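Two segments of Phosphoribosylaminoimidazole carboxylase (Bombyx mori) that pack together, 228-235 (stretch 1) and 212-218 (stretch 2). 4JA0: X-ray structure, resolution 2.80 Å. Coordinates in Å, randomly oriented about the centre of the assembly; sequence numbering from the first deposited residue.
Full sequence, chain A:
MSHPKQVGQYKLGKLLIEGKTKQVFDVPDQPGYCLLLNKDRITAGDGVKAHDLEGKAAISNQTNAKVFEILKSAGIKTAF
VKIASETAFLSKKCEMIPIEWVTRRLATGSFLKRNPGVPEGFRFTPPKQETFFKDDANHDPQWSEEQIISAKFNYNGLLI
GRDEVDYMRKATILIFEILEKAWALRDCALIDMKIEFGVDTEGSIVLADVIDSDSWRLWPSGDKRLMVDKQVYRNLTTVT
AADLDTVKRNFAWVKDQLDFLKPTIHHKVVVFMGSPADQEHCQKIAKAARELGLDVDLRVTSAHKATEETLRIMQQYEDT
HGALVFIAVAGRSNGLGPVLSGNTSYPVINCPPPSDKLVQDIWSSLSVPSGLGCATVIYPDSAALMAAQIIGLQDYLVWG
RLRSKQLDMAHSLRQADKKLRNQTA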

ATOM      1  N   VAL A 228      41.721  43.620 -20.146  1.00  7.87           N
ATOM      2  CA  VAL A 228      41.859  43.607 -21.601  1.00 13.83           C
ATOM      3  C   VAL A 228      40.694  44.327 -22.259  1.00  9.10           C
ATOM      4  O   VAL A 228      40.551  44.329 -23.486  1.00  9.25           O
ATOM      5  CB  VAL A 228      41.927  42.156 -22.150  1.00 12.40           C
ATOM      6  CG1 VAL A 228      42.659  42.121 -23.468  1.00 30.04           C
ATOM      7  CG2 VAL A 228      42.647  41.275 -21.191  1.00 22.74           C
ATOM      8  N   ASP A 229      39.834  44.909 -21.434  1.00 11.55           N
ATOM      9  CA  ASP A 229      38.628  45.561 -21.941  1.00 22.55           C
ATOM     10  C   ASP A 229      38.843  47.056 -22.187  1.00 16.00           C
ATOM     11  O   ASP A 229      39.953  47.576 -22.080  1.00 21.95           O
ATOM     12  CB  ASP A 229      37.481  45.371 -20.950  1.00  8.25           C
ATOM     13  CG  ASP A 229      37.853  45.811 -19.557  1.00 16.72           C
ATOM     14  OD1 ASP A 229      38.858  45.292 -19.015  1.00 14.22           O
ATOM     15  OD2 ASP A 229      37.144  46.684 -19.006  1.00 37.00           O
ATOM     16  N   LYS A 230      37.747  47.737 -22.492  1.00 30.79           N
ATOM     17  CA  LYS A 230      37.718  49.176 -22.746  1.00 30.46           C
ATOM     18  C   LYS A 230      38.008  50.043 -21.489  1.00 19.68           C
ATOM     19  O   LYS A 230      37.997  51.273 -21.549  1.00 17.68           O
ATOM     20  CB  LYS A 230      36.347  49.521 -23.359  1.00 24.10           C
ATOM     21  CG  LYS A 230      36.178  50.908 -23.950  1.00 35.58           C
ATOM     22  CD  LYS A 230      34.697  51.261 -23.988  1.00 20.89           C
ATOM     23  CE  LYS A 230      34.480  52.711 -24.335  1.00 12.85           C
ATOM     24  NZ  LYS A 230      33.037  53.059 -24.270  1.00 47.89           N
ATOM     25  N   GLN A 231      38.284  49.408 -20.355  1.00 15.42           N
ATOM     26  CA  GLN A 231      38.661  50.160 -19.167  1.00 19.40           C
ATOM     27  C   GLN A 231      40.072  50.726 -19.341  1.00 26.56           C
ATOM     28  O   GLN A 231      40.407  51.775 -18.789  1.00 25.06           O
ATOM     29  CB  GLN A 231      38.583  49.290 -17.909  1.00 10.94           C
ATOM     30  CG  GLN A 231      38.621  50.079 -16.602  1.00 26.18           C
ATOM     31  CD  GLN A 231      37.509  51.125 -16.509  1.00 38.94           C
ATOM     32  OE1 GLN A 231      36.396  50.904 -16.990  1.00 29.78           O
ATOM     33  NE2 GLN A 231      37.808  52.265 -15.887  1.00 28.46           N
ATOM     34  N   VAL A 232      40.895  50.020 -20.112  1.00 21.41           N
ATOM     35  CA  VAL A 232      42.249  50.468 -20.408  1.00 22.97           C
ATOM     36  C   VAL A 232      42.199  51.829 -21.086  1.00 33.52           C
ATOM     37  O   VAL A 232      42.973  52.743 -20.758  1.00 14.38           O
ATOM     38  CB  VAL A 232      42.985  49.459 -21.316  1.00 13.74           C
ATOM     39  CG1 VAL A 232      44.244  50.070 -21.901  1.00 10.37           C
ATOM     40  CG2 VAL A 232      43.322  48.195 -20.537  1.00 37.07           C
ATOM     41  N   TYR A 233      41.260  51.962 -22.018  1.00 17.94           N
ATOM     42  CA  TYR A 233      41.080  53.218 -22.732  1.00 23.49           C
ATOM     43  C   TYR A 233      40.506  54.318 -21.812  1.00 18.91           C
ATOM     44  O   TYR A 233      40.917  55.475 -21.893  1.00 39.62           O
ATOM     45  CB  TYR A 233      40.198  52.995 -23.969  1.00 23.24           C
ATOM     46  CG  TYR A 233      39.868  54.259 -24.732  1.00 31.92           C
ATOM     47  CD1 TYR A 233      38.595  54.814 -24.678  1.00 22.04           C
ATOM     48  CD2 TYR A 233      40.836  54.908 -25.499  1.00 17.58           C
ATOM     49  CE1 TYR A 233      38.295  55.968 -25.374  1.00 18.41           C
ATOM     50  CE2 TYR A 233      40.538  56.074 -26.203  1.00 17.53           C
ATOM     51  CZ  TYR A 233      39.259  56.598 -26.134  1.00 27.85           C
ATOM     52  OH  TYR A 233      38.931  57.750 -26.818  1.00 21.77           O
ATOM     53  N   ARG A 234      39.579  53.962 -20.927  1.00 19.54           N
ATOM     54  CA  ARG A 234      39.010  54.937 -19.997  1.00 28.16           C
ATOM     55  C   ARG A 234      40.057  55.511 -19.043  1.00 34.69           C
ATOM     56  O   ARG A 234      40.019  56.698 -18.708  1.00 41.07           O
ATOM     57  CB  ARG A 234      37.884  54.314 -19.173  1.00 19.12           C
ATOM     58  CG  ARG A 234      36.646  53.965 -19.955  1.00 13.76           C
ATOM     59  CD  ARG A 234      35.592  53.371 -19.036  1.00 35.49           C
ATOM     60  NE  ARG A 234      34.395  52.966 -19.772  1.00 62.57           N
ATOM     61  CZ  ARG A 234      34.021  51.704 -19.971  1.00 37.12           C
ATOM     62  NH1 ARG A 234      34.742  50.701 -19.476  1.00 23.88           N
ATOM     63  NH2 ARG A 234      32.916  51.450 -20.663  1.00 42.50           N
ATOM     64  N   ASN A 235      40.996  54.666 -18.621  1.00 43.40           N
ATOM     65  CA  ASN A 235      42.001  55.051 -17.632  1.00 28.97           C
ATOM     66  C   ASN A 235      42.971  56.087 -18.158  1.00 37.64           C
ATOM     67  O   ASN A 235      43.646  56.769 -17.383  1.00 61.35           O
ATOM     68  CB  ASN A 235      42.799  53.833 -17.156  1.00 33.16           C
ATOM     69  CG  ASN A 235      41.961  52.855 -16.358  1.00 35.96           C
ATOM     70  OD1 ASN A 235      40.883  53.190 -15.860  1.00 22.13           O
ATOM     71  ND2 ASN A 235      42.459  51.633 -16.231  1.00 24.51           N
TER
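Stretch 2, residues 212-218: DSDSWRL

The start of a helix leaves backbone amides without partners, and an acidic residue just ahead of it can serve both the helix and a neighbouring strand. Asp229 illustrates the principle. With its side chain in the p rotamer, Asp229 OD2 accepts a weak capping bond from Gln231 N (3.2 Å), while Asp229 OD1 takes another weak one from Leu218 N (3.4 Å), in the strand 216-218 of the second segment. That strand is extended and runs antiparallel to the step from Val228 to Asp229; the loop before it, 212-215, is turned back on itself by Ser215 N to Asp212 O (3.0 Å), and brings Ser213 and Asp214 opposite Asp229 and Lys230, with CA atoms 5.3 Å apart in each pair.

Backbone groups meet at two points. Val228 N donates to Leu218 O (3.2 Å), and Lys230 N to Ser213 O (3.3 Å). Between them, Asp229 CB lies 3.1 Å from Trp216 O and at the edge of the indole, 4.2 Å from Trp216 CD1.

Farther along, Gln231 OE1 is shared by two arginines, accepting from Arg217 NH2 (2.7 Å) and Arg234 NH1 (3.0 Å). This common acceptor joins two like charges, Arg234 NH1 standing 3.8 Å from Arg217 NH2. A long salt bridge from Arg217 NE to Asp229 OD2 (4.0 Å) adds compensation, and Arg217 NH1 is satisfied elsewhere in the structure.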

ATOM      1  N   ASP A 212      30.730  43.359 -27.404  1.00 17.53           N
ATOM      2  CA  ASP A 212      32.141  43.263 -27.773  1.00 16.06           C
ATOM      3  C   ASP A 212      33.018  43.668 -26.585  1.00 14.66           C
ATOM      4  O   ASP A 212      32.556  43.626 -25.445  1.00 13.79           O
ATOM      5  CB  ASP A 212      32.464  44.104 -29.021  1.00 19.89           C
ATOM      6  CG  ASP A 212      32.116  45.584 -28.857  1.00 28.94           C
ATOM      7  OD1 ASP A 212      32.148  46.071 -27.709  1.00 27.87           O
ATOM      8  OD2 ASP A 212      31.870  46.279 -29.878  1.00 14.79           O
ATOM      9  N   SER A 213      34.269  44.059 -26.838  1.00 19.49           N
ATOM     10  CA  SER A 213      35.151  44.482 -25.745  1.00 17.08           C
ATOM     11  C   SER A 213      34.788  45.835 -25.178  1.00 11.30           C
ATOM     12  O   SER A 213      35.392  46.275 -24.200  1.00 14.44           O
ATOM     13  CB  SER A 213      36.623  44.468 -26.132  1.00  7.20           C
ATOM     14  OG  SER A 213      37.096  43.147 -26.289  1.00 19.50           O
ATOM     15  N   ASP A 214      33.799  46.492 -25.775  1.00  9.16           N
ATOM     16  CA  ASP A 214      33.284  47.735 -25.209  1.00 19.32           C
ATOM     17  C   ASP A 214      32.145  47.442 -24.229  1.00 13.61           C
ATOM     18  O   ASP A 214      31.825  48.253 -23.383  1.00  9.34           O
ATOM     19  CB  ASP A 214      32.799  48.671 -26.325  1.00 26.96           C
ATOM     20  CG  ASP A 214      33.931  49.119 -27.258  1.00 54.36           C
ATOM     21  OD1 ASP A 214      35.083  49.258 -26.785  1.00 51.38           O
ATOM     22  OD2 ASP A 214      33.675  49.317 -28.467  1.00 51.26           O
ATOM     23  N   SER A 215      31.600  46.235 -24.308  1.00 17.80           N
ATOM     24  CA  SER A 215      30.430  45.859 -23.540  1.00  6.29           C
ATOM     25  C   SER A 215      30.772  45.269 -22.180  1.00  7.60           C
ATOM     26  O   SER A 215      29.913  45.198 -21.296  1.00 17.08           O
ATOM     27  CB  SER A 215      29.614  44.817 -24.316  1.00 13.51           C
ATOM     28  OG  SER A 215      29.449  45.174 -25.674  1.00 15.83           O
ATOM     29  N   TRP A 216      32.019  44.871 -21.990  1.00  5.49           N
ATOM     30  CA  TRP A 216      32.357  44.135 -20.782  1.00  3.00           C
ATOM     31  C   TRP A 216      33.653  44.517 -20.091  1.00  3.50           C
ATOM     32  O   TRP A 216      34.400  45.379 -20.546  1.00 14.19           O
ATOM     33  CB  TRP A 216      32.331  42.623 -21.057  1.00  6.81           C
ATOM     34  CG  TRP A 216      33.333  42.118 -22.074  1.00  8.64           C
ATOM     35  CD1 TRP A 216      34.603  42.564 -22.275  1.00  7.38           C
ATOM     36  CD2 TRP A 216      33.130  41.056 -23.016  1.00 11.65           C
ATOM     37  NE1 TRP A 216      35.206  41.850 -23.278  1.00  8.57           N
ATOM     38  CE2 TRP A 216      34.323  40.921 -23.757  1.00  9.36           C
ATOM     39  CE3 TRP A 216      32.056  40.199 -23.299  1.00  7.15           C
ATOM     40  CZ2 TRP A 216      34.475  39.969 -24.767  1.00  6.62           C
ATOM     41  CZ3 TRP A 216      32.207  39.249 -24.300  1.00 10.89           C
ATOM     42  CH2 TRP A 216      33.407  39.142 -25.022  1.00  9.63           C
ATOM     43  N   ARG A 217      33.912  43.848 -18.980  1.00  2.58           N
ATOM     44  CA  ARG A 217      35.133  44.049 -18.225  1.00  3.43           C
ATOM     45  C   ARG A 217      35.791  42.680 -18.035  1.00 13.46           C
ATOM     46  O   ARG A 217      35.225  41.790 -17.403  1.00 12.42           O
ATOM     47  CB  ARG A 217      34.786  44.716 -16.901  1.00  3.18           C
ATOM     48  CG  ARG A 217      35.944  45.320 -16.160  1.00 26.30           C
ATOM     49  CD  ARG A 217      35.424  46.296 -15.124  1.00 23.26           C
ATOM     50  NE  ARG A 217      35.249  47.644 -15.662  1.00 21.89           N
ATOM     51  CZ  ARG A 217      34.329  48.518 -15.245  1.00 32.67           C
ATOM     52  NH1 ARG A 217      33.452  48.194 -14.299  1.00 27.30           N
ATOM     53  NH2 ARG A 217      34.267  49.725 -15.797  1.00 34.06           N
ATOM     54  N   LEU A 218      36.968  42.492 -18.622  1.00 10.49           N
ATOM     55  CA  LEU A 218      37.598  41.177 -18.644  1.00  3.52           C
ATOM     56  C   LEU A 218      38.905  41.130 -17.893  1.00  5.02           C
ATOM     57  O   LEU A 218      39.818  41.879 -18.213  1.00 18.17           O
ATOM     58  CB  LEU A 218      37.879  40.762 -20.093  1.00  4.27           C
ATOM     59  CG  LEU A 218      37.126  39.549 -20.632  1.00  9.73           C
ATOM     60  CD1 LEU A 218      37.608  39.191 -22.019  1.00  5.27           C
ATOM     61  CD2 LEU A 218      37.355  38.394 -19.699  1.00  7.69           C
TER